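Local coordinates for protein hookworm platelet inhibitor 1 (Ancylostoma caninum, PDB 4TPV) that inhibits platelet aggregation and the adhesion of resting platelets to fibrinogen and collagen, and may act by binding platelet integrins, at residues A29-Y34 with N173-G178; E21-Y26 with N86-E91; K54-C59 with H132-Y137; M39-Y44 with D169-L174. One frame throughout, in Å; residues are numbered along the deposited sequence.

Interaction 1: residues A29-Y34 with N173-G178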
loop_
_atom_site.group_PDB
_atom_site.type_symbol
_atom_site.label_atom_id
_atom_site.label_comp_id
_atom_site.label_asym_id
_atom_site.label_seq_id
_atom_site.Cartn_x
_atom_site.Cartn_y
_atom_site.Cartn_z
ATOM N N ALA A 29 11.032 -4.479 -4.281
ATOM C CA ALA A 29 12.312 -4.315 -3.591
ATOM C C ALA A 29 12.285 -5.137 -2.323
ATOM O O ALA A 29 13.236 -5.851 -2.003
ATOM C CB ALA A 29 12.576 -2.848 -3.277
ATOM N N PHE A 30 11.181 -5.036 -1.592
ATOM C CA PHE A 30 11.068 -5.769 -0.345
ATOM C C PHE A 30 11.095 -7.276 -0.588
ATOM O O PHE A 30 11.787 -8.015 0.126
ATOM C CB PHE A 30 9.790 -5.375 0.394
ATOM C CG PHE A 30 9.816 -5.747 1.841
ATOM C CD1 PHE A 30 9.393 -6.992 2.255
ATOM C CD2 PHE A 30 10.266 -4.843 2.780
ATOM C CE1 PHE A 30 9.410 -7.326 3.601
ATOM C CE2 PHE A 30 10.284 -5.164 4.118
ATOM C CZ PHE A 30 9.869 -6.407 4.530
ATOM N N ALA A 31 10.387 -7.751 -1.609
ATOM C CA ALA A 31 10.313 -9.191 -1.872
ATOM C C ALA A 31 11.676 -9.784 -2.230
ATOM O O ALA A 31 12.001 -10.903 -1.823
ATOM C CB ALA A 31 9.299 -9.487 -3.009
ATOM N N ARG A 32 12.451 -9.045 -3.013
ATOM C CA ARG A 32 13.764 -9.529 -3.417
ATOM C C ARG A 32 14.748 -9.482 -2.258
ATOM O O ARG A 32 15.552 -10.402 -2.100
ATOM C CB ARG A 32 14.299 -8.728 -4.610
ATOM C CG ARG A 32 15.669 -9.230 -5.114
ATOM C CD ARG A 32 15.541 -10.571 -5.880
ATOM N NE ARG A 32 15.023 -10.417 -7.233
ATOM C CZ ARG A 32 14.585 -11.419 -7.990
ATOM N NH1 ARG A 32 14.602 -12.662 -7.528
ATOM N NH2 ARG A 32 14.121 -11.179 -9.215
ATOM N N ASN A 33 14.684 -8.436 -1.436
ATOM C CA ASN A 33 15.706 -8.272 -0.399
ATOM C C ASN A 33 15.403 -9.078 0.862
ATOM O O ASN A 33 16.322 -9.509 1.560
ATOM C CB ASN A 33 15.885 -6.780 -0.075
ATOM C CG ASN A 33 16.665 -6.050 -1.157
ATOM O OD1 ASN A 33 17.900 -5.986 -1.111
ATOM N ND2 ASN A 33 15.956 -5.520 -2.150
ATOM N N TYR A 34 14.125 -9.303 1.154
ATOM C CA TYR A 34 13.746 -10.105 2.326
ATOM C C TYR A 34 13.331 -11.530 1.972
ATOM O O TYR A 34 13.106 -12.343 2.866
ATOM C CB TYR A 34 12.608 -9.413 3.111
ATOM C CG TYR A 34 13.060 -8.159 3.828
ATOM C CD1 TYR A 34 13.142 -6.950 3.161
ATOM C CD2 TYR A 34 13.434 -8.192 5.165
ATOM C CE1 TYR A 34 13.591 -5.805 3.790
ATOM C CE2 TYR A 34 13.865 -7.040 5.817
ATOM C CZ TYR A 34 13.952 -5.860 5.129
ATOM O OH TYR A 34 14.395 -4.734 5.790
ATOM N N ASN A 173 8.913 -11.048 -11.895
ATOM C CA ASN A 173 8.551 -12.342 -11.325
ATOM C C ASN A 173 8.811 -12.429 -9.818
ATOM O O ASN A 173 9.206 -13.486 -9.300
ATOM C CB ASN A 173 9.281 -13.458 -12.066
ATOM C CG ASN A 173 8.791 -13.599 -13.485
ATOM O OD1 ASN A 173 9.511 -13.293 -14.431
ATOM N ND2 ASN A 173 7.539 -14.027 -13.642
ATOM N N LEU A 174 8.524 -11.329 -9.132
ATOM C CA LEU A 174 8.685 -11.243 -7.690
ATOM C C LEU A 174 7.350 -11.221 -6.976
ATOM O O LEU A 174 7.275 -11.577 -5.795
ATOM C CB LEU A 174 9.468 -9.985 -7.305
ATOM C CG LEU A 174 10.961 -10.011 -7.636
ATOM C CD1 LEU A 174 11.553 -8.620 -7.492
ATOM C CD2 LEU A 174 11.683 -11.022 -6.740
ATOM N N LEU A 175 6.305 -10.790 -7.692
ATOM C CA LEU A 175 4.982 -10.563 -7.107
ATOM C C LEU A 175 3.932 -11.494 -7.711
ATOM O O LEU A 175 4.131 -12.063 -8.777
ATOM C CB LEU A 175 4.561 -9.095 -7.301
ATOM C CG LEU A 175 5.558 -8.008 -6.876
ATOM C CD1 LEU A 175 4.952 -6.615 -7.022
ATOM C CD2 LEU A 175 6.067 -8.249 -5.454
ATOM N N CYS A 176 2.824 -11.661 -6.998
ATOM C CA CYS A 176 1.734 -12.528 -7.458
ATOM C C CYS A 176 0.595 -11.699 -7.993
ATOM O O CYS A 176 0.143 -10.787 -7.326
ATOM C CB CYS A 176 1.203 -13.391 -6.321
ATOM S SG CYS A 176 2.430 -14.386 -5.462
ATOM N N ILE A 177 0.092 -12.041 -9.180
ATOM C CA ILE A 177 -1.017 -11.279 -9.786
ATOM C C ILE A 177 -2.240 -12.155 -10.071
ATOM O O ILE A 177 -2.114 -13.324 -10.418
ATOM C CB ILE A 177 -0.545 -10.601 -11.095
ATOM C CG1 ILE A 177 -1.595 -9.631 -11.642
ATOM C CG2 ILE A 177 -0.133 -11.634 -12.150
ATOM C CD1 ILE A 177 -1.821 -8.419 -10.780
ATOM N N GLY A 178 -3.425 -11.571 -9.922
ATOM C CA GLY A 178 -4.664 -12.260 -10.248
ATOM C C GLY A 178 -4.898 -12.387 -11.745
ATOM O O GLY A 178 -4.223 -11.755 -12.549
#
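A31, near the C-terminal end of helix 13-34, comes closest to L174 in the loop that leads into strand 176-177, their CA atoms lying 6.4 Å apart. The methyl of A31 points at the loop and packs against two leucines in turn. Its CB sits 4.3 Å from CB of L174 and 4.2 Å from CD2 of L175, and the carbonyl oxygen of L174 also faces this methyl. R32, one residue on, runs along the outer side of the contact. With CG anti to the backbone N (chi1 -178°) and the chain bent at both chi2 and chi3, its side chain curls back and crosses that of L174 at about a right angle. The aliphatic root of R32 meets the isobutyl group of L174, with CB of R32 4.0 Å from CD1 of L174; the guanidinium lies near CD2, but its exact placement is doubtful. On the helix itself, N33 folds back so that ND2 donates a nearly straight bond to O of A29 (2.7 Å, 174°), an oxygen that also takes the backbone N-H of N33 from the opposite face of its plane. The contact sets the cysteine-rich C-terminal segment, in which C176 is disulfide-bonded to C158, against the first long helix of the CAP domain.

Interaction 2: residues E21-Y26 with N86-E91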
loop_
_atom_site.group_PDB
_atom_site.type_symbol
_atom_site.label_atom_id
_atom_site.label_comp_id
_atom_site.label_asym_id
_atom_site.label_seq_id
_atom_site.Cartn_x
_atom_site.Cartn_y
_atom_site.Cartn_z
ATOM N N GLU A 21 2.284 2.485 -8.681
ATOM C CA GLU A 21 3.624 2.070 -9.094
ATOM C C GLU A 21 4.633 2.158 -7.958
ATOM O O GLU A 21 5.507 1.276 -7.809
ATOM C CB GLU A 21 4.109 2.916 -10.272
ATOM C CG GLU A 21 5.386 2.376 -10.944
ATOM C CD GLU A 21 6.674 2.689 -10.192
ATOM O OE1 GLU A 21 6.752 3.740 -9.518
ATOM O OE2 GLU A 21 7.614 1.866 -10.276
ATOM N N LEU A 22 4.550 3.228 -7.169
ATOM C CA LEU A 22 5.462 3.408 -6.042
ATOM C C LEU A 22 5.328 2.249 -5.052
ATOM O O LEU A 22 6.322 1.629 -4.660
ATOM C CB LEU A 22 5.188 4.737 -5.350
ATOM C CG LEU A 22 6.305 5.258 -4.455
ATOM C CD1 LEU A 22 7.539 5.563 -5.323
ATOM C CD2 LEU A 22 5.812 6.514 -3.748
ATOM N N HIS A 23 4.091 1.914 -4.693
ATOM C CA HIS A 23 3.867 0.783 -3.789
ATOM C C HIS A 23 4.384 -0.543 -4.356
ATOM O O HIS A 23 5.022 -1.327 -3.656
ATOM C CB HIS A 23 2.376 0.627 -3.476
ATOM C CG HIS A 23 1.875 1.546 -2.405
ATOM N ND1 HIS A 23 1.618 2.880 -2.625
ATOM C CD2 HIS A 23 1.558 1.310 -1.106
ATOM C CE1 HIS A 23 1.191 3.437 -1.500
ATOM N NE2 HIS A 23 1.144 2.503 -0.567
ATOM N N ASN A 24 4.102 -0.811 -5.623
ATOM C CA ASN A 24 4.581 -2.056 -6.191
ATOM C C ASN A 24 6.112 -2.119 -6.276
ATOM O O ASN A 24 6.691 -3.169 -6.023
ATOM C CB ASN A 24 3.933 -2.277 -7.554
ATOM C CG ASN A 24 2.526 -2.824 -7.425
ATOM O OD1 ASN A 24 2.237 -3.567 -6.493
ATOM N ND2 ASN A 24 1.664 -2.494 -8.378
ATOM N N GLY A 25 6.763 -0.997 -6.583
ATOM C CA GLY A 25 8.222 -0.944 -6.521
ATOM C C GLY A 25 8.766 -1.209 -5.123
ATOM O O GLY A 25 9.795 -1.878 -4.962
ATOM N N TYR A 26 8.099 -0.653 -4.110
ATOM C CA TYR A 26 8.468 -0.937 -2.727
ATOM C C TYR A 26 8.306 -2.420 -2.439
ATOM O O TYR A 26 9.136 -3.046 -1.801
ATOM C CB TYR A 26 7.598 -0.160 -1.736
ATOM C CG TYR A 26 7.760 1.344 -1.715
ATOM C CD1 TYR A 26 8.910 1.950 -2.159
ATOM C CD2 TYR A 26 6.742 2.152 -1.215
ATOM C CE1 TYR A 26 9.051 3.328 -2.115
ATOM C CE2 TYR A 26 6.869 3.522 -1.180
ATOM C CZ TYR A 26 8.030 4.099 -1.630
ATOM O OH TYR A 26 8.145 5.468 -1.598
ATOM N N ASN A 86 7.659 8.060 0.772
ATOM C CA ASN A 86 8.963 8.055 1.427
ATOM C C ASN A 86 8.843 8.087 2.944
ATOM O O ASN A 86 9.620 7.435 3.658
ATOM C CB ASN A 86 9.812 9.223 0.913
ATOM C CG ASN A 86 10.552 8.870 -0.350
ATOM O OD1 ASN A 86 11.640 8.302 -0.302
ATOM N ND2 ASN A 86 9.950 9.168 -1.495
ATOM N N SER A 87 7.878 8.843 3.453
ATOM C CA SER A 87 7.651 8.864 4.888
ATOM C C SER A 87 7.276 7.469 5.378
ATOM O O SER A 87 7.813 7.005 6.375
ATOM C CB SER A 87 6.553 9.865 5.262
ATOM O OG SER A 87 6.498 10.022 6.671
ATOM N N TRP A 88 6.370 6.803 4.671
ATOM C CA TRP A 88 5.941 5.468 5.069
ATOM C C TRP A 88 7.067 4.439 4.879
ATOM O O TRP A 88 7.311 3.600 5.748
ATOM C CB TRP A 88 4.682 5.069 4.290
ATOM C CG TRP A 88 3.527 5.992 4.568
ATOM C CD1 TRP A 88 3.388 6.812 5.631
ATOM C CD2 TRP A 88 2.363 6.198 3.748
ATOM N NE1 TRP A 88 2.205 7.519 5.551
ATOM C CE2 TRP A 88 1.563 7.159 4.392
ATOM C CE3 TRP A 88 1.935 5.675 2.529
ATOM C CZ2 TRP A 88 0.338 7.585 3.877
ATOM C CZ3 TRP A 88 0.726 6.098 2.012
ATOM C CH2 TRP A 88 -0.059 7.046 2.683
ATOM N N TRP A 89 7.756 4.490 3.742
ATOM C CA TRP A 89 8.854 3.540 3.506
ATOM C C TRP A 89 9.962 3.634 4.559
ATOM O O TRP A 89 10.541 2.615 4.955
ATOM C CB TRP A 89 9.454 3.758 2.107
ATOM C CG TRP A 89 10.710 2.944 1.884
ATOM C CD1 TRP A 89 11.993 3.350 2.096
ATOM C CD2 TRP A 89 10.789 1.587 1.431
ATOM N NE1 TRP A 89 12.869 2.339 1.781
ATOM C CE2 TRP A 89 12.155 1.243 1.376
ATOM C CE3 TRP A 89 9.840 0.634 1.056
ATOM C CZ2 TRP A 89 12.593 -0.017 0.958
ATOM C CZ3 TRP A 89 10.267 -0.608 0.647
ATOM C CH2 TRP A 89 11.636 -0.928 0.603
ATOM N N SER A 90 10.236 4.850 5.031
ATOM C CA SER A 90 11.314 5.059 6.002
ATOM C C SER A 90 11.133 4.262 7.301
ATOM O O SER A 90 12.093 4.067 8.054
ATOM C CB SER A 90 11.452 6.547 6.324
ATOM O OG SER A 90 11.967 7.257 5.206
ATOM N N GLU A 91 9.927 3.772 7.559
ATOM C CA GLU A 91 9.684 2.977 8.754
ATOM C C GLU A 91 10.364 1.623 8.674
ATOM O O GLU A 91 10.436 0.893 9.665
ATOM C CB GLU A 91 8.179 2.793 8.979
ATOM C CG GLU A 91 7.477 4.084 9.322
ATOM C CD GLU A 91 6.015 3.873 9.646
ATOM O OE1 GLU A 91 5.507 2.768 9.350
ATOM O OE2 GLU A 91 5.400 4.796 10.231
#
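Y26 and W89 carry the aromatic part of this helix-helix contact. The six-membered ring of W89 lies nearly parallel to the Y26 ring but slid aside, with centroids 4.9 Å apart and planes at 29°, so overlap is slight; the nearest atoms are CG of Y26 and CE3 of W89, at 3.5 Å. A CH-pi contact adds to this: CB of W89 stands over one face of the Y26 ring, 4.2 Å from its centroid, while O of L22 lies over the opposite face. W89 holds CG anti to its own N (chi1 172°), which carries the six-membered ring over to CB and CG of Y26, the two side chains meeting at a slant. The second aromatic pair is looser, edge against edge, with CE1 of H23 4.4 Å from CZ3 of W88. The polar ends of these two are engaged elsewhere: H23 NE2 with Y137, its ND1 with O of F19, and W88 NE1 with O of V70. Aromatic side chains thus join helices 13-34 and 80-89, part of the helical layer against the CAP-domain sheet.

Interaction 3: residues K54-C59 with H132-Y137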
loop_
_atom_site.group_PDB
_atom_site.type_symbol
_atom_site.label_atom_id
_atom_site.label_comp_id
_atom_site.label_asym_id
_atom_site.label_seq_id
_atom_site.Cartn_x
_atom_site.Cartn_y
_atom_site.Cartn_z
ATOM N N LYS A 54 -13.498 9.255 2.670
ATOM C CA LYS A 54 -14.436 9.376 3.764
ATOM C C LYS A 54 -13.685 9.447 5.092
ATOM O O LYS A 54 -14.097 10.163 6.010
ATOM C CB LYS A 54 -15.431 8.210 3.743
ATOM C CG LYS A 54 -16.526 8.369 2.666
ATOM C CD LYS A 54 -17.464 9.534 2.984
ATOM C CE LYS A 54 -18.606 9.703 1.956
ATOM N NZ LYS A 54 -18.207 10.314 0.651
ATOM N N SER A 55 -12.561 8.739 5.171
ATOM C CA SER A 55 -11.750 8.737 6.387
ATOM C C SER A 55 -10.872 9.985 6.474
ATOM O O SER A 55 -10.759 10.612 7.537
ATOM C CB SER A 55 -10.870 7.489 6.454
ATOM O OG SER A 55 -10.065 7.544 7.617
ATOM N N ALA A 56 -10.249 10.346 5.355
ATOM C CA ALA A 56 -9.380 11.527 5.310
ATOM C C ALA A 56 -10.096 12.797 5.739
ATOM O O ALA A 56 -9.513 13.641 6.396
ATOM C CB ALA A 56 -8.811 11.720 3.911
ATOM N N GLU A 57 -11.365 12.943 5.373
ATOM C CA GLU A 57 -12.056 14.194 5.637
ATOM C C GLU A 57 -12.319 14.409 7.121
ATOM O O GLU A 57 -12.704 15.511 7.519
ATOM C CB GLU A 57 -13.376 14.249 4.865
ATOM C CG GLU A 57 -13.200 14.312 3.370
ATOM C CD GLU A 57 -14.484 14.000 2.624
ATOM O OE1 GLU A 57 -15.520 13.761 3.291
ATOM O OE2 GLU A 57 -14.447 13.993 1.371
ATOM N N LYS A 58 -12.118 13.367 7.932
ATOM C CA LYS A 58 -12.233 13.517 9.378
ATOM C C LYS A 58 -11.027 14.270 9.925
ATOM O O LYS A 58 -11.061 14.776 11.039
ATOM C CB LYS A 58 -12.372 12.151 10.056
ATOM C CG LYS A 58 -13.618 11.370 9.622
ATOM C CD LYS A 58 -13.694 10.086 10.428
ATOM C CE LYS A 58 -14.692 9.095 9.890
ATOM N NZ LYS A 58 -14.358 7.744 10.465
ATOM N N CYS A 59 -9.966 14.331 9.131
ATOM C CA CYS A 59 -8.786 15.147 9.447
ATOM C C CYS A 59 -8.060 14.709 10.713
ATOM O O CYS A 59 -7.461 15.538 11.402
ATOM C CB CYS A 59 -9.169 16.625 9.566
ATOM S SG CYS A 59 -9.411 17.413 7.923
ATOM N N HIS A 132 -3.221 16.220 4.196
ATOM C CA HIS A 132 -3.323 14.853 4.694
ATOM C C HIS A 132 -3.421 13.930 3.501
ATOM O O HIS A 132 -4.236 14.135 2.605
ATOM C CB HIS A 132 -4.550 14.636 5.592
ATOM C CG HIS A 132 -4.475 15.307 6.934
ATOM N ND1 HIS A 132 -5.084 14.782 8.051
ATOM C CD2 HIS A 132 -3.856 16.444 7.340
ATOM C CE1 HIS A 132 -4.860 15.572 9.087
ATOM N NE2 HIS A 132 -4.112 16.584 8.685
ATOM N N VAL A 133 -2.560 12.925 3.484
ATOM C CA VAL A 133 -2.624 11.880 2.494
ATOM C C VAL A 133 -3.035 10.620 3.228
ATOM O O VAL A 133 -2.435 10.284 4.260
ATOM C CB VAL A 133 -1.274 11.658 1.807
ATOM C CG1 VAL A 133 -1.385 10.514 0.806
ATOM C CG2 VAL A 133 -0.803 12.941 1.138
ATOM N N VAL A 134 -4.055 9.930 2.724
ATOM C CA VAL A 134 -4.529 8.679 3.336
ATOM C C VAL A 134 -4.622 7.610 2.271
ATOM O O VAL A 134 -5.183 7.850 1.199
ATOM C CB VAL A 134 -5.926 8.854 3.996
ATOM C CG1 VAL A 134 -6.485 7.513 4.419
ATOM C CG2 VAL A 134 -5.857 9.839 5.160
ATOM N N CYS A 135 -4.070 6.438 2.555
ATOM C CA CYS A 135 -4.266 5.294 1.690
ATOM C C CYS A 135 -4.916 4.171 2.486
ATOM O O CYS A 135 -4.596 3.951 3.655
ATOM C CB CYS A 135 -2.949 4.818 1.082
ATOM S SG CYS A 135 -2.205 5.917 -0.163
ATOM N N GLN A 136 -5.850 3.493 1.835
ATOM C CA GLN A 136 -6.556 2.362 2.401
ATOM C C GLN A 136 -6.169 1.127 1.606
ATOM O O GLN A 136 -6.027 1.178 0.373
ATOM C CB GLN A 136 -8.083 2.595 2.357
ATOM C CG GLN A 136 -8.551 3.719 3.273
ATOM C CD GLN A 136 -8.935 3.225 4.647
ATOM O OE1 GLN A 136 -8.871 2.024 4.931
ATOM N NE2 GLN A 136 -9.342 4.150 5.519
ATOM N N TYR A 137 -5.971 0.019 2.314
ATOM C CA TYR A 137 -5.508 -1.210 1.691
ATOM C C TYR A 137 -6.496 -2.352 1.872
ATOM O O TYR A 137 -7.382 -2.318 2.749
ATOM C CB TYR A 137 -4.138 -1.594 2.272
ATOM C CG TYR A 137 -3.118 -0.485 2.122
ATOM C CD1 TYR A 137 -2.393 -0.334 0.950
ATOM C CD2 TYR A 137 -2.924 0.453 3.139
ATOM C CE1 TYR A 137 -1.460 0.719 0.800
ATOM C CE2 TYR A 137 -2.004 1.495 2.996
ATOM C CZ TYR A 137 -1.263 1.612 1.830
ATOM O OH TYR A 137 -0.347 2.640 1.703
HETATM O O HOH W 1 -6.879 12.947 7.456
#
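A56 and V134 form the tight centre of this contact, where the end of helix 46-56 lies on strand 130-138. CB of A56 meets CG2 of V134 at 3.7 Å, and the CA atoms of the two residues are 6.0 Å apart. V134 turns CG2 toward the helix because CG1 takes the place anti to the backbone N (chi1 171°). Toward the end of the helix the fit is looser and includes water. Here the chain makes a type I turn from A56 to C59, and C59 leaves helical geometry with positive phi (63°). Its carbonyl oxygen stands 3.5 Å from CE1 of H132, and its SG lies above the face of the imidazole, distant at 5.2 Å from the ring centroid. A water at the ring edge, in the plane, links the two segments: it donates to O of A56 (2.9 Å) and pairs with ND1 of H132 (2.6 Å). Towards the other end of the contact CB of S55 touches NE2 of Q136 at 3.8 Å, while the hydroxyl of S55 bonds to E68. Strand 130-138 runs between strands 119-127 and 68-73; helix 46-56 covers V134 and Q136, and the turn that follows it reaches H132, whereas V133 and C135 face helix 80-89. Disulfides tie C59 and C135 to C127 and C122, both on strand 119-127.

Interaction 4: residues M39-Y44 with D169-L174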
loop_
_atom_site.group_PDB
_atom_site.type_symbol
_atom_site.label_atom_id
_atom_site.label_comp_id
_atom_site.label_asym_id
_atom_site.label_seq_id
_atom_site.Cartn_x
_atom_site.Cartn_y
_atom_site.Cartn_z
ATOM N N MET A 39 4.278 -12.258 -2.190
ATOM C CA MET A 39 3.972 -10.833 -2.165
ATOM C C MET A 39 3.096 -10.513 -3.360
ATOM O O MET A 39 3.509 -10.692 -4.494
ATOM C CB MET A 39 5.247 -9.990 -2.200
ATOM C CG MET A 39 4.978 -8.499 -2.084
ATOM S SD MET A 39 4.720 -7.943 -0.395
ATOM C CE MET A 39 6.355 -8.097 0.340
ATOM N N ARG A 40 1.880 -10.042 -3.104
ATOM C CA ARG A 40 0.959 -9.711 -4.204
ATOM C C ARG A 40 1.241 -8.368 -4.875
ATOM O O ARG A 40 1.640 -7.389 -4.246
ATOM C CB ARG A 40 -0.490 -9.730 -3.695
ATOM C CG ARG A 40 -0.934 -11.154 -3.270
ATOM C CD ARG A 40 -2.442 -11.333 -3.196
ATOM N NE ARG A 40 -3.043 -11.318 -4.536
ATOM C CZ ARG A 40 -4.208 -11.878 -4.836
ATOM N NH1 ARG A 40 -4.898 -12.511 -3.904
ATOM N NH2 ARG A 40 -4.676 -11.804 -6.075
ATOM N N THR A 41 0.973 -8.332 -6.175
ATOM C CA THR A 41 0.921 -7.079 -6.909
ATOM C C THR A 41 -0.292 -6.315 -6.430
ATOM O O THR A 41 -1.384 -6.889 -6.338
ATOM C CB THR A 41 0.804 -7.307 -8.409
ATOM O OG1 THR A 41 1.868 -8.153 -8.847
ATOM C CG2 THR A 41 0.883 -5.980 -9.170
ATOM N N MET A 42 -0.102 -5.039 -6.108
ATOM C CA MET A 42 -1.260 -4.181 -5.835
ATOM C C MET A 42 -1.874 -3.593 -7.087
ATOM O O MET A 42 -1.182 -3.212 -8.039
ATOM C CB MET A 42 -0.895 -3.027 -4.916
ATOM C CG MET A 42 -0.685 -3.420 -3.467
ATOM S SD MET A 42 -0.254 -1.976 -2.458
ATOM C CE MET A 42 -0.387 -2.706 -0.819
ATOM N N VAL A 43 -3.198 -3.501 -7.056
ATOM C CA VAL A 43 -3.959 -2.847 -8.113
ATOM C C VAL A 43 -4.725 -1.687 -7.493
ATOM O O VAL A 43 -5.212 -1.807 -6.372
ATOM C CB VAL A 43 -4.935 -3.831 -8.788
ATOM C CG1 VAL A 43 -5.883 -3.095 -9.739
ATOM C CG2 VAL A 43 -4.157 -4.932 -9.492
ATOM N N TYR A 44 -4.833 -0.561 -8.191
ATOM C CA TYR A 44 -5.605 0.555 -7.638
ATOM C C TYR A 44 -7.088 0.161 -7.524
ATOM O O TYR A 44 -7.611 -0.565 -8.364
ATOM C CB TYR A 44 -5.457 1.817 -8.487
ATOM C CG TYR A 44 -5.785 3.053 -7.682
ATOM C CD1 TYR A 44 -4.853 3.586 -6.798
ATOM C CD2 TYR A 44 -7.052 3.654 -7.764
ATOM C CE1 TYR A 44 -5.140 4.684 -6.036
ATOM C CE2 TYR A 44 -7.354 4.763 -6.997
ATOM C CZ TYR A 44 -6.395 5.275 -6.133
ATOM O OH TYR A 44 -6.668 6.367 -5.353
ATOM N N ASP A 169 4.935 -11.355 -14.393
ATOM C CA ASP A 169 6.117 -11.022 -15.196
ATOM C C ASP A 169 6.247 -9.505 -15.395
ATOM O O ASP A 169 7.258 -9.018 -15.915
ATOM C CB ASP A 169 6.114 -11.759 -16.553
ATOM C CG ASP A 169 4.828 -11.577 -17.333
ATOM O OD1 ASP A 169 4.107 -10.583 -17.092
ATOM O OD2 ASP A 169 4.547 -12.441 -18.203
ATOM N N ASP A 170 5.250 -8.756 -14.946
ATOM C CA ASP A 170 5.324 -7.295 -14.971
ATOM C C ASP A 170 6.217 -6.734 -13.872
ATOM O O ASP A 170 6.645 -5.577 -13.933
ATOM C CB ASP A 170 3.929 -6.684 -14.810
ATOM C CG ASP A 170 3.083 -6.831 -16.034
ATOM O OD1 ASP A 170 3.635 -7.041 -17.137
ATOM O OD2 ASP A 170 1.849 -6.702 -15.889
ATOM N N TRP A 171 6.456 -7.543 -12.841
ATOM C CA TRP A 171 7.169 -7.100 -11.648
ATOM C C TRP A 171 8.291 -8.076 -11.330
ATOM O O TRP A 171 8.408 -8.586 -10.213
ATOM C CB TRP A 171 6.193 -6.933 -10.467
ATOM C CG TRP A 171 5.335 -5.718 -10.675
ATOM C CD1 TRP A 171 4.076 -5.683 -11.178
ATOM C CD2 TRP A 171 5.721 -4.347 -10.476
ATOM N NE1 TRP A 171 3.635 -4.382 -11.290
ATOM C CE2 TRP A 171 4.627 -3.545 -10.859
ATOM C CE3 TRP A 171 6.883 -3.725 -10.009
ATOM C CZ2 TRP A 171 4.658 -2.151 -10.788
ATOM C CZ3 TRP A 171 6.901 -2.331 -9.925
ATOM C CH2 TRP A 171 5.800 -1.567 -10.313
ATOM N N GLN A 172 9.092 -8.330 -12.358
ATOM C CA GLN A 172 10.331 -9.110 -12.279
ATOM C C GLN A 172 10.111 -10.503 -11.690
ATOM O O GLN A 172 11.022 -11.097 -11.113
ATOM C CB GLN A 172 11.398 -8.344 -11.469
ATOM C CG GLN A 172 11.736 -6.944 -12.031
ATOM C CD GLN A 172 10.704 -5.855 -11.616
ATOM O OE1 GLN A 172 10.404 -5.686 -10.431
ATOM N NE2 GLN A 172 10.177 -5.117 -12.593
ATOM N N ASN A 173 8.913 -11.048 -11.895
ATOM C CA ASN A 173 8.551 -12.342 -11.325
ATOM C C ASN A 173 8.811 -12.429 -9.818
ATOM O O ASN A 173 9.206 -13.486 -9.300
ATOM C CB ASN A 173 9.281 -13.458 -12.066
ATOM C CG ASN A 173 8.791 -13.599 -13.485
ATOM O OD1 ASN A 173 9.511 -13.293 -14.431
ATOM N ND2 ASN A 173 7.539 -14.027 -13.642
ATOM N N LEU A 174 8.524 -11.329 -9.132
ATOM C CA LEU A 174 8.685 -11.243 -7.690
ATOM C C LEU A 174 7.350 -11.221 -6.976
ATOM O O LEU A 174 7.275 -11.577 -5.795
ATOM C CB LEU A 174 9.468 -9.985 -7.305
ATOM C CG LEU A 174 10.961 -10.011 -7.636
ATOM C CD1 LEU A 174 11.553 -8.620 -7.492
ATOM C CD2 LEU A 174 11.683 -11.022 -6.740
HETATM O O HOH W 2 6.577 -13.289 -3.832
#
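The cysteine-rich C-terminal segment meets the CAP domain here through the loop between strands 166-167 and 176-177, which lies against the extended chain entering strand 43-44. T41 and W171 make the side-chain contact. The methyl of T41 lies against the CD1-NE1 side of the indole, with CG2 3.8 Å from both CD1 and NE1 of W171, and the two side chains approach at an oblique angle. T41 keeps CG2 anti to its backbone N and OG1 beside it (chi1 -55°), offering the methyl to the indole while the hydroxyl bonds to OD2 of D168. Further along, a water joins the backbones: it accepts from N of M39 at 3.0 Å and donates to O of L174 at 2.7 Å. Within the loop, L174 N bonds to O of W171 (3.0 Å), closing a tight turn. W171 also packs on N24 of helix 13-34 and L174 on P154, while M39 and T41 pair by backbone with C176.

From the N terminus, helix 13-34 enters interaction 2 first, closing a loop to helix 80-89, and its end then enters interaction 1 with the C-terminal segment; these two cross along the chain. The next segment, 39-44, makes interaction 4 with the loop 169-174, and so also crosses interaction 2. Interactions 1 and 4 share N173 and L174, their centres 6 Å apart, and C176 bonds by backbone to M39 and T41. Interaction 3, from helix 46-56 to strand 130-138, lies within the longer loops of both 1 and 4 but crosses 2, which it meets through the H23-Y137 hydrogen bond. Together they tie helices, sheet and C-terminal segment together.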